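Local coordinates for protein FTT_1639c (Francisella tularensis subsp. tularensis, PDB 7KZW) that is of unknown function but is probably a membrane protein, held by a transmembrane helix outside the beta-rich domain described here, at residues A[35-43]-A[83-91]; A[5-13]-A[24-34]. The protein carries 3 engineered substitutions. All blocks are in the same frame, centred on the assembly; numbering follows the deposited sequence.

Overall arrangement
Interaction 2 and interaction 1 follow one another along the chain and meet at neighbouring strands of one mixed sheet. Interaction 2 (5-13 with 24-34) lies nearer the middle of the domain: it pairs the two strands of a hairpin by backbone hydrogen bonds and then packs prolines and aromatic rings beyond the hairpin's end. Interaction 1 (35-43 with 83-91) sits farther out, where a loop meets a turn before strand 90-97; asparagine amides and bridging waters do much of the work there. Both are partly buried. Their centres are about 12 Å apart, and the start of strand 90-97 and the residue before it join them: backbone hydrogen bonds pair Asn-89 with Phe-28 and Leu-91 with Phe-26.

Interaction 1 of 2, residues A[35-43]-A[83-91]; sequences SGIFNIMDK and AYLSGRNEL. Engineered in segment 35-43: Met-41 (natural residue Ile).
Asn-39 and Asn-89 form the side-chain hydrogen bond between loop 35-43 and segment 83-91. Asn-39 ND2 donates to Asn-89 OD1 at 3.0 Å in an almost straight bond (173°), with the acceptor in the amide plane of Asn-39. On the Asn-89 side the donor stands above the carbonyl plane, and the two amides are turned 48° apart. Asn-39 CG lies between its backbone N and carbonyl carbon (chi1 66°), which lets the amide work in two directions: while ND2 reaches across, OD1 accepts from Met-41 N at 2.8 Å, closing an Asx turn. Asp-42 OD2 takes the backbone N-H of Asn-39, so the residue is gripped from several sides.

One backbone bond runs directly across, from Ile-40 N to Leu-85 O at 3.0 Å. It ties Ile-40, inside the type I turn from Asn-39 to Asp-42, to the residue just before a second type I turn, Ser-86 to Asn-89.

Three waters fill in the polar contact. One donates to Ile-37 O and to Asn-89 OD1, giving that oxygen a second donor; another links Phe-38 O to Leu-85 N; the third accepts from Asn-39 ND2 and donates to Gly-87 O.

Apolar contacts flank this network. Ile-40 CG2 meets Tyr-84 CB at 3.6 Å, the side chains crossing at about a right angle. The selenium SE of the engineered Met-41, a selenomethionine, rests 3.6 Å from CA of Gly-87, where no side chain intervenes.

Ile-37 and Leu-85 pack together on Phe-48 of strand 48-58. The contact thus packs the loop between strands 21-27 and 48-58 against the connection from strand 79-83 to strand 90-97, while Asn-89 bonds through its backbone to Phe-28 beside it.

Interaction 2 of 2, residues A[5-13]-A[24-34]; sequences ARELPLLKH and NMFGFCCDNTP. Engineered in segment 24-34: Met-25 (natural residue Ile).
A classic beta bulge interrupts the antiparallel hairpin of strands 6-16 and 21-27, where Leu-11 and Lys-12 both face Met-25. Met-25 O receives Leu-11 N at 2.7 Å and, weakly, Lys-12 N, while Met-25 N returns a nearly straight bond (174°) to Lys-12 O. The register therefore shifts by one between the pairs Leu-10 with Phe-26 and Lys-12 with Met-25. The strand stretches 10-13 and 24-27 run nearly antiparallel (159°). Farther along, Gly-27 N donates to Pro-9 O at 3.0 Å, an oxygen that also takes a CA-H contact from Phe-26.

Side chains continue the pairing. With CG anti to the backbone N (chi1 177°) and thus beside its carbonyl carbon, Leu-10 extends CD1 forward across to Asn-24 CB, 3.6 Å away. Leu-11 lays CD1 against Gly-27 CA at 3.6 Å, a close approach possible over a residue without a side chain, and its CD2 meets Phe-28 O. The engineered Met-25, a selenomethionine, leads away from Lys-12 and packs on Glu-90 and Lys-93 of strand 90-97.

Past the hairpin, Pro-9 packs against both Phe-28 and Asn-32. Its CD touches Phe-28 CE1 at 3.7 Å, and its CG meets Asn-32 ND2 at 3.4 Å. Asn-32 OD1 accepts from Cys-29 N, which holds the amide beside the proline; the same OD1 lies in the ring plane at the edge of Phe-28. Pro-34 CD lies over one face, offset toward the rim, and Tyr-116 of strand 114-123 meets the ring edge-to-face.

Chemically, main-chain hydrogen bonds fix the register at the bulge, whereas beyond Gly-27 the segments are held mainly by van der Waals packing of proline, leucine and Phe-28, some against polar atoms, with a single water, weakly bound by Arg-6 NH1, linking that side chain to Asn-32 O.

Interaction 1 of 2, residues A[35-43]-A[83-91]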
ATOM      1  N   SER A  35      -5.699  10.333  15.120  1.00 28.07           N
ATOM      2  CA  SER A  35      -5.523  11.728  15.467  1.00 27.34           C
ATOM      3  C   SER A  35      -4.125  12.171  15.054  1.00 26.04           C
ATOM      4  O   SER A  35      -3.159  11.400  15.140  1.00 30.49           O
ATOM      5  CB  SER A  35      -5.726  11.871  16.983  1.00 32.29           C
ATOM      6  OG  SER A  35      -5.075  13.016  17.483  1.00 39.98           O
ATOM      7  N   GLY A  36      -4.032  13.386  14.501  1.00 26.51           N
ATOM      8  CA  GLY A  36      -2.752  13.959  14.139  1.00 29.74           C
ATOM      9  C   GLY A  36      -2.156  13.455  12.847  1.00 28.85           C
ATOM     10  O   GLY A  36      -0.972  13.693  12.595  1.00 28.47           O
ATOM     11  N   ILE A  37      -2.911  12.717  12.042  1.00 23.89           N
ATOM     12  CA  ILE A  37      -2.431  12.190  10.775  0.52 20.80           C
ATOM     13  C   ILE A  37      -3.064  13.020   9.663  1.00 22.83           C
ATOM     14  O   ILE A  37      -4.294  13.102   9.573  1.00 25.43           O
ATOM     15  CB  ILE A  37      -2.783  10.706  10.611  0.52 20.63           C
ATOM     16  CG1 ILE A  37      -2.128   9.884  11.730  0.52 22.66           C
ATOM     17  CG2 ILE A  37      -2.368  10.232   9.200  0.52 21.15           C
ATOM     18  CD1 ILE A  37      -0.654   9.725  11.527  0.52 24.14           C
ATOM     19  N   PHE A  38      -2.229  13.633   8.826  1.00 18.50           N
ATOM     20  CA  PHE A  38      -2.656  14.546   7.767  1.00 19.51           C
ATOM     21  C   PHE A  38      -2.101  14.084   6.442  1.00 17.10           C
ATOM     22  O   PHE A  38      -1.082  13.374   6.400  1.00 17.17           O
ATOM     23  CB  PHE A  38      -2.150  15.959   8.065  1.00 19.07           C
ATOM     24  CG  PHE A  38      -2.670  16.476   9.364  1.00 23.59           C
ATOM     25  CD1 PHE A  38      -3.993  16.875   9.473  1.00 24.93           C
ATOM     26  CD2 PHE A  38      -1.878  16.491  10.490  1.00 24.16           C
ATOM     27  CE1 PHE A  38      -4.515  17.355  10.677  1.00 31.47           C
ATOM     28  CE2 PHE A  38      -2.382  16.955  11.716  1.00 31.02           C
ATOM     29  CZ  PHE A  38      -3.709  17.395  11.797  1.00 31.19           C
ATOM     30  N   ASN A  39      -2.816  14.415   5.351  1.00 15.93           N
ATOM     31  CA  ASN A  39      -2.486  13.979   4.015  1.00 14.58           C
ATOM     32  C   ASN A  39      -1.942  15.128   3.172  1.00 13.19           C
ATOM     33  O   ASN A  39      -1.801  16.264   3.650  1.00 15.53           O
ATOM     34  CB  ASN A  39      -3.671  13.244   3.369  1.00 14.05           C
ATOM     35  CG  ASN A  39      -4.859  14.138   3.129  1.00 15.40           C
ATOM     36  OD1 ASN A  39      -4.696  15.219   2.600  1.00 19.63           O
ATOM     37  ND2 ASN A  39      -6.056  13.680   3.482  1.00 16.85           N
ATOM     38  N   ILE A  40      -1.656  14.844   1.893  1.00 13.98           N
ATOM     39  CA  ILE A  40      -0.974  15.839   1.071  1.00 14.41           C
ATOM     40  C   ILE A  40      -1.855  17.015   0.689  1.00 16.36           C
ATOM     41  O   ILE A  40      -1.387  17.988   0.079  1.00 16.60           O
ATOM     42  CB  ILE A  40      -0.251  15.223  -0.150  1.00 12.99           C
ATOM     43  CG1 ILE A  40      -1.233  14.503  -1.072  1.00 14.64           C
ATOM     44  CG2 ILE A  40       0.874  14.333   0.356  1.00 14.64           C
ATOM     45  CD1 ILE A  40      -0.514  13.909  -2.326  1.00 14.60           C
HETATM   46  N   MSE A  41      -3.135  16.945   0.988  1.00 15.61           N
HETATM   47  CA  MSE A  41      -4.008  18.125   0.745  1.00 17.78           C
HETATM   48  C   MSE A  41      -3.915  19.063   1.932  1.00 17.11           C
HETATM   49  O   MSE A  41      -4.403  20.182   1.802  1.00 23.41           O
HETATM   50  CB  MSE A  41      -5.463  17.722   0.643  1.00 20.04           C
HETATM   51  CG  MSE A  41      -5.807  16.970  -0.615  1.00 20.82           C
HETATM   52 SE   MSE A  41      -7.691  16.413  -0.661  0.41 29.93          SE
HETATM   53  CE  MSE A  41      -8.174  18.230  -0.376  1.00 40.31           C
ATOM     54  N   ASP A  42      -3.227  18.676   2.988  1.00 18.75           N
ATOM     55  CA  ASP A  42      -3.195  19.411   4.247  1.00 22.16           C
ATOM     56  C   ASP A  42      -1.898  20.202   4.355  1.00 21.62           C
ATOM     57  O   ASP A  42      -0.940  19.993   3.600  1.00 22.55           O
ATOM     58  CB  ASP A  42      -3.404  18.470   5.436  1.00 22.17           C
ATOM     59  CG  ASP A  42      -4.747  17.665   5.337  1.00 27.73           C
ATOM     60  OD1 ASP A  42      -5.750  18.241   4.826  1.00 27.71           O
ATOM     61  OD2 ASP A  42      -4.809  16.467   5.769  1.00 23.29           O
ATOM     62  N   LYS A  43      -1.892  21.150   5.303  1.00 27.45           N
ATOM     63  CA  LYS A  43      -0.769  22.074   5.380  1.00 26.99           C
ATOM     64  C   LYS A  43       0.518  21.371   5.782  1.00 27.20           C
ATOM     65  O   LYS A  43       1.600  21.735   5.300  1.00 26.51           O
ATOM     66  CB  LYS A  43      -1.100  23.208   6.360  1.00 30.52           C
ATOM     67  CG  LYS A  43      -2.087  24.255   5.791  1.00 41.46           C
ATOM     68  CD  LYS A  43      -2.943  25.005   6.855  1.00 48.58           C
ATOM     69  CE  LYS A  43      -3.370  26.427   6.396  1.00 49.71           C
ATOM     70  NZ  LYS A  43      -3.549  26.509   4.907  1.00 51.60           N
ATOM     71  N   ALA A  83       6.816   7.825   2.631  1.00 11.26           N
ATOM     72  CA  ALA A  83       5.538   7.907   1.906  1.00 10.36           C
ATOM     73  C   ALA A  83       4.577   8.852   2.597  1.00 10.98           C
ATOM     74  O   ALA A  83       4.694   9.117   3.804  1.00 11.50           O
ATOM     75  CB  ALA A  83       4.873   6.527   1.880  1.00 11.24           C
ATOM     76  N   TYR A  84       3.670   9.419   1.819  1.00 10.86           N
ATOM     77  CA  TYR A  84       2.679  10.358   2.299  1.00 10.84           C
ATOM     78  C   TYR A  84       1.312   9.893   1.865  1.00 10.97           C
ATOM     79  O   TYR A  84       1.161   9.254   0.836  1.00 10.89           O
ATOM     80  CB  TYR A  84       2.945  11.739   1.690  1.00 11.25           C
ATOM     81  CG  TYR A  84       4.272  12.298   2.153  1.00 11.17           C
ATOM     82  CD1 TYR A  84       5.442  12.021   1.474  1.00 11.99           C
ATOM     83  CD2 TYR A  84       4.331  13.065   3.303  1.00 12.64           C
ATOM     84  CE1 TYR A  84       6.675  12.521   1.927  1.00 12.30           C
ATOM     85  CE2 TYR A  84       5.558  13.528   3.789  1.00 13.04           C
ATOM     86  CZ  TYR A  84       6.690  13.280   3.054  1.00 11.75           C
ATOM     87  OH  TYR A  84       7.927  13.763   3.495  1.00 14.87           O
ATOM     88  N   LEU A  85       0.293  10.250   2.642  1.00 10.83           N
ATOM     89  CA  LEU A  85      -1.068   9.885   2.285  1.00 11.63           C
ATOM     90  C   LEU A  85      -1.585  10.765   1.152  1.00 11.71           C
ATOM     91  O   LEU A  85      -1.417  11.993   1.173  1.00 12.20           O
ATOM     92  CB  LEU A  85      -1.970  10.101   3.495  1.00 11.56           C
ATOM     93  CG  LEU A  85      -1.780   9.103   4.635  1.00 11.17           C
ATOM     94  CD1 LEU A  85      -2.600   9.563   5.826  1.00 14.47           C
ATOM     95  CD2 LEU A  85      -2.244   7.685   4.181  1.00 12.18           C
ATOM     96  N   SER A  86      -2.284  10.144   0.204  1.00 11.65           N
ATOM     97  CA  SER A  86      -2.952  10.926  -0.843  1.00 13.31           C
ATOM     98  C   SER A  86      -4.121  11.699  -0.251  1.00 14.67           C
ATOM     99  O   SER A  86      -4.509  11.532   0.918  1.00 15.25           O
ATOM    100  CB  SER A  86      -3.503  10.014  -1.936  1.00 14.21           C
ATOM    101  OG  SER A  86      -4.665   9.339  -1.447  1.00 14.41           O
ATOM    102  N   GLY A  87      -4.754  12.511  -1.087  1.00 14.56           N
ATOM    103  CA  GLY A  87      -5.875  13.261  -0.581  1.00 17.32           C
ATOM    104  C   GLY A  87      -7.081  12.428  -0.191  1.00 21.31           C
ATOM    105  O   GLY A  87      -7.946  12.923   0.565  1.00 24.75           O
ATOM    106  N   ARG A  88      -7.178  11.205  -0.676  1.00 17.73           N
ATOM    107  CA  ARG A  88      -8.189  10.242  -0.267  1.00 19.73           C
ATOM    108  C   ARG A  88      -7.657   9.295   0.787  1.00 17.38           C
ATOM    109  O   ARG A  88      -8.192   8.197   0.975  1.00 20.32           O
ATOM    110  CB  ARG A  88      -8.717   9.465  -1.466  1.00 27.26           C
ATOM    111  CG  ARG A  88      -9.538  10.290  -2.421  1.00 39.61           C
ATOM    112  CD  ARG A  88     -10.304   9.405  -3.420  1.00 42.42           C
ATOM    113  NE  ARG A  88      -9.500   8.292  -3.940  1.00 38.61           N
ATOM    114  CZ  ARG A  88      -8.866   8.346  -5.109  1.00 40.31           C
ATOM    115  NH1 ARG A  88      -8.976   9.446  -5.845  1.00 31.70           N
ATOM    116  NH2 ARG A  88      -8.132   7.320  -5.544  1.00 47.22           N
ATOM    117  N   ASN A  89      -6.569   9.692   1.456  1.00 14.30           N
ATOM    118  CA  ASN A  89      -5.986   8.941   2.568  1.00 14.41           C
ATOM    119  C   ASN A  89      -5.499   7.552   2.172  1.00 15.11           C
ATOM    120  O   ASN A  89      -5.506   6.616   2.977  1.00 14.39           O
ATOM    121  CB  ASN A  89      -6.897   8.933   3.794  1.00 16.61           C
ATOM    122  CG  ASN A  89      -7.044  10.304   4.343  1.00 19.34           C
ATOM    123  OD1 ASN A  89      -6.076  10.946   4.676  1.00 17.79           O
ATOM    124  ND2 ASN A  89      -8.289  10.798   4.368  1.00 25.80           N
ATOM    125  N   GLU A  90      -5.038   7.434   0.931  1.00 11.82           N
ATOM    126  CA  GLU A  90      -4.384   6.202   0.477  1.00 11.48           C
ATOM    127  C   GLU A  90      -2.882   6.271   0.752  1.00 10.98           C
ATOM    128  O   GLU A  90      -2.237   7.331   0.541  1.00 12.31           O
ATOM    129  CB  GLU A  90      -4.598   6.045  -1.008  1.00 14.31           C
ATOM    130  CG  GLU A  90      -6.096   5.998  -1.404  1.00 19.87           C
ATOM    131  CD  GLU A  90      -6.313   6.142  -2.886  1.00 27.21           C
ATOM    132  OE1 GLU A  90      -5.496   6.821  -3.543  1.00 23.39           O
ATOM    133  OE2 GLU A  90      -7.299   5.565  -3.388  1.00 25.59           O
ATOM    134  N   LEU A  91      -2.318   5.166   1.268  1.00 10.93           N
ATOM    135  CA  LEU A  91      -0.881   5.095   1.519  1.00 11.37           C
ATOM    136  C   LEU A  91      -0.161   4.283   0.440  1.00 11.15           C
ATOM    137  O   LEU A  91       0.918   4.667  -0.016  1.00 12.11           O
ATOM    138  CB  LEU A  91      -0.582   4.522   2.917  1.00 12.03           C
ATOM    139  CG  LEU A  91       0.904   4.673   3.267  1.00 12.20           C
ATOM    140  CD1 LEU A  91       1.318   6.158   3.560  1.00 15.20           C
ATOM    141  CD2 LEU A  91       1.172   3.822   4.512  1.00 14.47           C
TER
HETATM  142  O   HOH W   1      -5.986  12.683   6.990  1.00 32.50           O
HETATM  143  O   HOH W   2       0.716  12.089   4.751  1.00 15.51           O
HETATM  144  O   HOH W   3      -8.529  14.980   2.418  1.00 26.28           O

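Interaction 2 of 2, residues A[5-13]-A[24-34]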
ATOM      1  N   ALA A   5       1.389  -2.500  17.692  1.00 41.95           N
ATOM      2  CA  ALA A   5       1.052  -2.212  16.300  1.00 35.36           C
ATOM      3  C   ALA A   5      -0.443  -2.351  16.021  1.00 32.93           C
ATOM      4  O   ALA A   5      -1.130  -3.191  16.599  1.00 39.72           O
ATOM      5  CB  ALA A   5       1.838  -3.125  15.360  1.00 34.10           C
ATOM      6  N   ARG A   6      -0.933  -1.508  15.114  1.00 24.10           N
ATOM      7  CA  ARG A   6      -2.240  -1.610  14.480  1.00 22.87           C
ATOM      8  C   ARG A   6      -2.079  -2.199  13.093  1.00 19.87           C
ATOM      9  O   ARG A   6      -1.002  -2.126  12.494  1.00 21.48           O
ATOM     10  CB  ARG A   6      -2.803  -0.202  14.301  1.00 27.27           C
ATOM     11  CG  ARG A   6      -2.631   0.714  15.511  1.00 33.43           C
ATOM     12  CD  ARG A   6      -3.613   1.874  15.308  1.00 43.63           C
ATOM     13  NE  ARG A   6      -3.561   2.921  16.318  1.00 44.56           N
ATOM     14  CZ  ARG A   6      -4.448   3.916  16.364  1.00 43.66           C
ATOM     15  NH1 ARG A   6      -5.423   3.967  15.461  1.00 35.55           N
ATOM     16  NH2 ARG A   6      -4.373   4.846  17.315  1.00 43.47           N
ATOM     17  N   GLU A   7      -3.157  -2.748  12.523  1.00 18.64           N
ATOM     18  CA  GLU A   7      -3.098  -3.210  11.140  1.00 17.94           C
ATOM     19  C   GLU A   7      -3.313  -2.047  10.173  1.00 19.32           C
ATOM     20  O   GLU A   7      -4.198  -1.210  10.392  1.00 22.15           O
ATOM     21  CB  GLU A   7      -4.178  -4.269  10.865  1.00 21.33           C
ATOM     22  CG  GLU A   7      -4.063  -4.837   9.443  1.00 19.91           C
ATOM     23  CD  GLU A   7      -4.923  -6.057   9.139  1.00 32.79           C
ATOM     24  OE1 GLU A   7      -6.116  -6.052   9.516  1.00 28.94           O
ATOM     25  OE2 GLU A   7      -4.392  -7.002   8.501  1.00 31.27           O
ATOM     26  N   LEU A   8      -2.465  -1.955   9.142  1.00 16.53           N
ATOM     27  CA  LEU A   8      -2.679  -1.007   8.077  1.00 19.04           C
ATOM     28  C   LEU A   8      -3.925  -1.421   7.305  1.00 16.28           C
ATOM     29  O   LEU A   8      -3.977  -2.553   6.789  1.00 16.46           O
ATOM     30  CB  LEU A   8      -1.427  -1.024   7.185  1.00 18.48           C
ATOM     31  CG  LEU A   8      -1.445  -0.080   5.991  1.00 19.11           C
ATOM     32  CD1 LEU A   8      -1.483   1.352   6.453  1.00 20.89           C
ATOM     33  CD2 LEU A   8      -0.220  -0.330   5.083  1.00 20.91           C
ATOM     34  N   PRO A   9      -4.977  -0.591   7.257  1.00 14.53           N
ATOM     35  CA  PRO A   9      -6.254  -1.074   6.699  1.00 15.92           C
ATOM     36  C   PRO A   9      -6.245  -1.236   5.178  1.00 15.47           C
ATOM     37  O   PRO A   9      -5.532  -0.539   4.462  1.00 14.21           O
ATOM     38  CB  PRO A   9      -7.258   0.009   7.126  1.00 19.21           C
ATOM     39  CG  PRO A   9      -6.566   0.726   8.282  1.00 20.76           C
ATOM     40  CD  PRO A   9      -5.132   0.700   7.979  1.00 15.27           C
ATOM     41  N   LEU A  10      -7.044  -2.199   4.703  1.00 15.67           N
ATOM     42  CA  LEU A  10      -7.319  -2.402   3.294  1.00 15.21           C
ATOM     43  C   LEU A  10      -8.526  -1.529   2.942  1.00 15.24           C
ATOM     44  O   LEU A  10      -9.621  -1.716   3.512  1.00 19.39           O
ATOM     45  CB  LEU A  10      -7.593  -3.894   3.049  1.00 15.12           C
ATOM     46  CG  LEU A  10      -7.952  -4.201   1.612  1.00 14.38           C
ATOM     47  CD1 LEU A  10      -6.816  -4.013   0.665  1.00 18.63           C
ATOM     48  CD2 LEU A  10      -8.400  -5.661   1.533  1.00 22.11           C
ATOM     49  N   LEU A  11      -8.342  -0.559   2.066  1.00 15.71           N
ATOM     50  CA  LEU A  11      -9.436   0.340   1.677  1.00 16.25           C
ATOM     51  C   LEU A  11     -10.282  -0.204   0.556  1.00 18.69           C
ATOM     52  O   LEU A  11     -11.520  -0.034   0.576  1.00 20.13           O
ATOM     53  CB  LEU A  11      -8.892   1.656   1.158  1.00 18.19           C
ATOM     54  CG  LEU A  11      -8.407   2.648   2.172  1.00 21.56           C
ATOM     55  CD1 LEU A  11      -7.682   3.827   1.512  1.00 21.41           C
ATOM     56  CD2 LEU A  11      -9.666   3.139   2.891  1.00 27.77           C
ATOM     57  N   LYS A  12      -9.653  -0.848  -0.423  1.00 16.76           N
ATOM     58  CA  LYS A  12     -10.344  -1.181  -1.663  1.00 17.06           C
ATOM     59  C   LYS A  12      -9.511  -2.262  -2.338  1.00 15.98           C
ATOM     60  O   LYS A  12      -8.295  -2.340  -2.144  1.00 14.80           O
ATOM     61  CB  LYS A  12     -10.349   0.076  -2.572  1.00 23.72           C
ATOM     62  CG  LYS A  12     -11.314   0.028  -3.718  1.00 36.27           C
ATOM     63  CD  LYS A  12     -11.412   1.407  -4.407  1.00 38.98           C
ATOM     64  CE  LYS A  12     -12.713   1.500  -5.247  1.00 47.26           C
ATOM     65  NZ  LYS A  12     -12.494   1.907  -6.680  1.00 50.25           N
ATOM     66  N   HIS A  13     -10.165  -3.108  -3.113  1.00 14.98           N
ATOM     67  CA  HIS A  13      -9.451  -4.052  -3.976  1.00 14.24           C
ATOM     68  C   HIS A  13     -10.249  -4.230  -5.254  1.00 15.50           C
ATOM     69  O   HIS A  13     -11.444  -3.921  -5.308  1.00 16.63           O
ATOM     70  CB  HIS A  13      -9.287  -5.390  -3.255  1.00 17.74           C
ATOM     71  CG  HIS A  13     -10.585  -6.051  -2.887  1.00 17.72           C
ATOM     72  ND1 HIS A  13     -11.175  -7.021  -3.660  1.00 21.28           N
ATOM     73  CD2 HIS A  13     -11.388  -5.888  -1.811  1.00 23.70           C
ATOM     74  CE1 HIS A  13     -12.303  -7.418  -3.087  1.00 23.64           C
ATOM     75  NE2 HIS A  13     -12.449  -6.753  -1.963  1.00 25.07           N
ATOM     76  N   ASN A  24      -4.624  -4.139  -4.422  1.00 10.94           N
ATOM     77  CA  ASN A  24      -5.105  -3.839  -3.066  1.00 11.57           C
ATOM     78  C   ASN A  24      -4.654  -2.416  -2.762  1.00 11.73           C
ATOM     79  O   ASN A  24      -3.466  -2.070  -2.965  1.00 13.37           O
ATOM     80  CB  ASN A  24      -4.469  -4.741  -1.993  1.00 12.50           C
ATOM     81  CG  ASN A  24      -5.106  -6.138  -1.840  1.00 11.93           C
ATOM     82  OD1 ASN A  24      -4.782  -6.838  -0.880  1.00 16.92           O
ATOM     83  ND2 ASN A  24      -6.095  -6.508  -2.699  1.00 14.21           N
HETATM   84  N   MSE A  25      -5.557  -1.576  -2.256  1.00 11.76           N
HETATM   85  CA  MSE A  25      -5.214  -0.225  -1.829  1.00 11.65           C
HETATM   86  C   MSE A  25      -5.268  -0.182  -0.308  1.00 12.16           C
HETATM   87  O   MSE A  25      -6.307  -0.518   0.263  1.00 13.40           O
HETATM   88  CB  MSE A  25      -6.245   0.757  -2.399  1.00 12.83           C
HETATM   89  CG  MSE A  25      -5.948   2.201  -2.117  1.00 15.24           C
HETATM   90 SE   MSE A  25      -4.433   2.856  -3.090  0.42 16.07          SE
HETATM   91  CE  MSE A  25      -5.228   3.066  -4.830  1.00 20.20           C
ATOM     92  N   PHE A  26      -4.167   0.233   0.313  1.00 10.95           N
ATOM     93  CA  PHE A  26      -4.077   0.348   1.761  1.00 11.83           C
ATOM     94  C   PHE A  26      -4.101   1.803   2.168  1.00 11.66           C
ATOM     95  O   PHE A  26      -3.486   2.655   1.487  1.00 12.60           O
ATOM     96  CB  PHE A  26      -2.795  -0.300   2.265  1.00 12.51           C
ATOM     97  CG  PHE A  26      -2.694  -1.753   1.902  1.00 11.90           C
ATOM     98  CD1 PHE A  26      -3.418  -2.683   2.605  1.00 13.42           C
ATOM     99  CD2 PHE A  26      -1.934  -2.181   0.824  1.00 12.39           C
ATOM    100  CE1 PHE A  26      -3.358  -4.039   2.285  1.00 15.07           C
ATOM    101  CE2 PHE A  26      -1.852  -3.524   0.492  1.00 14.81           C
ATOM    102  CZ  PHE A  26      -2.569  -4.449   1.207  1.00 14.55           C
ATOM    103  N   GLY A  27      -4.777   2.105   3.271  1.00 13.23           N
ATOM    104  CA  GLY A  27      -4.867   3.467   3.760  1.00 14.35           C
ATOM    105  C   GLY A  27      -5.983   3.567   4.788  1.00 15.30           C
ATOM    106  O   GLY A  27      -6.413   2.559   5.337  1.00 18.10           O
ATOM    107  N   PHE A  28      -6.485   4.787   4.980  1.00 15.66           N
ATOM    108  CA  PHE A  28      -7.416   5.051   6.075  1.00 15.72           C
ATOM    109  C   PHE A  28      -8.715   5.652   5.548  1.00 18.38           C
ATOM    110  O   PHE A  28      -8.760   6.253   4.470  1.00 19.39           O
ATOM    111  CB  PHE A  28      -6.797   6.019   7.097  1.00 18.18           C
ATOM    112  CG  PHE A  28      -5.505   5.512   7.673  1.00 16.38           C
ATOM    113  CD1 PHE A  28      -5.527   4.632   8.741  1.00 17.14           C
ATOM    114  CD2 PHE A  28      -4.266   5.926   7.156  1.00 22.40           C
ATOM    115  CE1 PHE A  28      -4.362   4.100   9.276  1.00 20.39           C
ATOM    116  CE2 PHE A  28      -3.076   5.430   7.708  1.00 29.87           C
ATOM    117  CZ  PHE A  28      -3.133   4.519   8.781  1.00 25.68           C
ATOM    118  N   CYS A  29      -9.769   5.536   6.347  1.00 20.59           N
ATOM    119  CA  CYS A  29     -11.061   6.170   6.083  1.00 24.60           C
ATOM    120  C   CYS A  29     -11.552   6.954   7.305  1.00 30.85           C
ATOM    121  O   CYS A  29     -10.804   7.233   8.250  1.00 31.05           O
ATOM    122  CB  CYS A  29     -12.024   5.080   5.603  1.00 31.32           C
ATOM    123  SG  CYS A  29     -12.435   3.841   6.853  1.00 35.84           S
ATOM    124  N   CYS A  30     -12.858   7.297   7.313  1.00 29.75           N
ATOM    125  CA  CYS A  30     -13.412   8.204   8.320  0.55 33.59           C
ATOM    126  C   CYS A  30     -13.401   7.598   9.724  1.00 35.07           C
ATOM    127  O   CYS A  30     -13.327   8.331  10.720  1.00 44.63           O
ATOM    128  CB  CYS A  30     -14.842   8.586   7.936  0.55 37.67           C
ATOM    129  SG  CYS A  30     -15.623   9.671   9.103  0.55 43.00           S
ATOM    130  N   ASP A  31     -13.557   6.273   9.836  1.00 33.24           N
ATOM    131  CA  ASP A  31     -13.649   5.633  11.150  1.00 34.12           C
ATOM    132  C   ASP A  31     -12.318   5.073  11.634  1.00 31.43           C
ATOM    133  O   ASP A  31     -12.253   4.450  12.703  1.00 34.68           O
ATOM    134  CB  ASP A  31     -14.789   4.580  11.220  1.00 39.10           C
ATOM    135  CG  ASP A  31     -14.536   3.306  10.365  1.00 41.04           C
ATOM    136  OD1 ASP A  31     -13.423   3.039   9.881  1.00 37.92           O
ATOM    137  OD2 ASP A  31     -15.505   2.544  10.187  1.00 50.04           O
ATOM    138  N   ASN A  32     -11.266   5.327  10.918  1.00 31.14           N
ATOM    139  CA  ASN A  32      -9.994   4.768  11.343  1.00 36.37           C
ATOM    140  C   ASN A  32      -8.838   5.704  11.076  1.00 29.71           C
ATOM    141  O   ASN A  32      -7.682   5.258  11.213  1.00 31.87           O
ATOM    142  CB  ASN A  32      -9.702   3.330  10.822  1.00 29.49           C
ATOM    143  CG  ASN A  32      -9.509   3.258   9.309  1.00 25.96           C
ATOM    144  OD1 ASN A  32      -9.287   4.249   8.652  1.00 23.46           O
ATOM    145  ND2 ASN A  32      -9.610   2.058   8.760  1.00 32.46           N
ATOM    146  N   THR A  33      -9.099   7.020  10.796  1.00 28.15           N
ATOM    147  CA  THR A  33      -7.908   7.899  10.639  1.00 23.81           C
ATOM    148  C   THR A  33      -7.413   8.430  11.973  1.00 23.90           C
ATOM    149  O   THR A  33      -8.115   9.198  12.650  1.00 25.43           O
ATOM    150  CB  THR A  33      -8.053   9.080   9.688  1.00 26.31           C
ATOM    151  OG1 THR A  33      -8.449   8.606   8.403  1.00 27.05           O
ATOM    152  CG2 THR A  33      -6.702   9.783   9.526  1.00 26.10           C
ATOM    153  N   PRO A  34      -6.233   8.026  12.408  1.00 22.60           N
ATOM    154  CA  PRO A  34      -5.757   8.404  13.734  1.00 23.68           C
ATOM    155  C   PRO A  34      -5.588   9.908  13.881  1.00 26.19           C
ATOM    156  O   PRO A  34      -5.338  10.647  12.918  1.00 25.79           O
ATOM    157  CB  PRO A  34      -4.400   7.682  13.820  1.00 30.48           C
ATOM    158  CG  PRO A  34      -4.536   6.557  12.919  1.00 28.55           C
ATOM    159  CD  PRO A  34      -5.302   7.098  11.740  1.00 25.62           C
TER
HETATM  160  O   HOH W   4      -5.687   3.469  12.523  1.00 32.55           O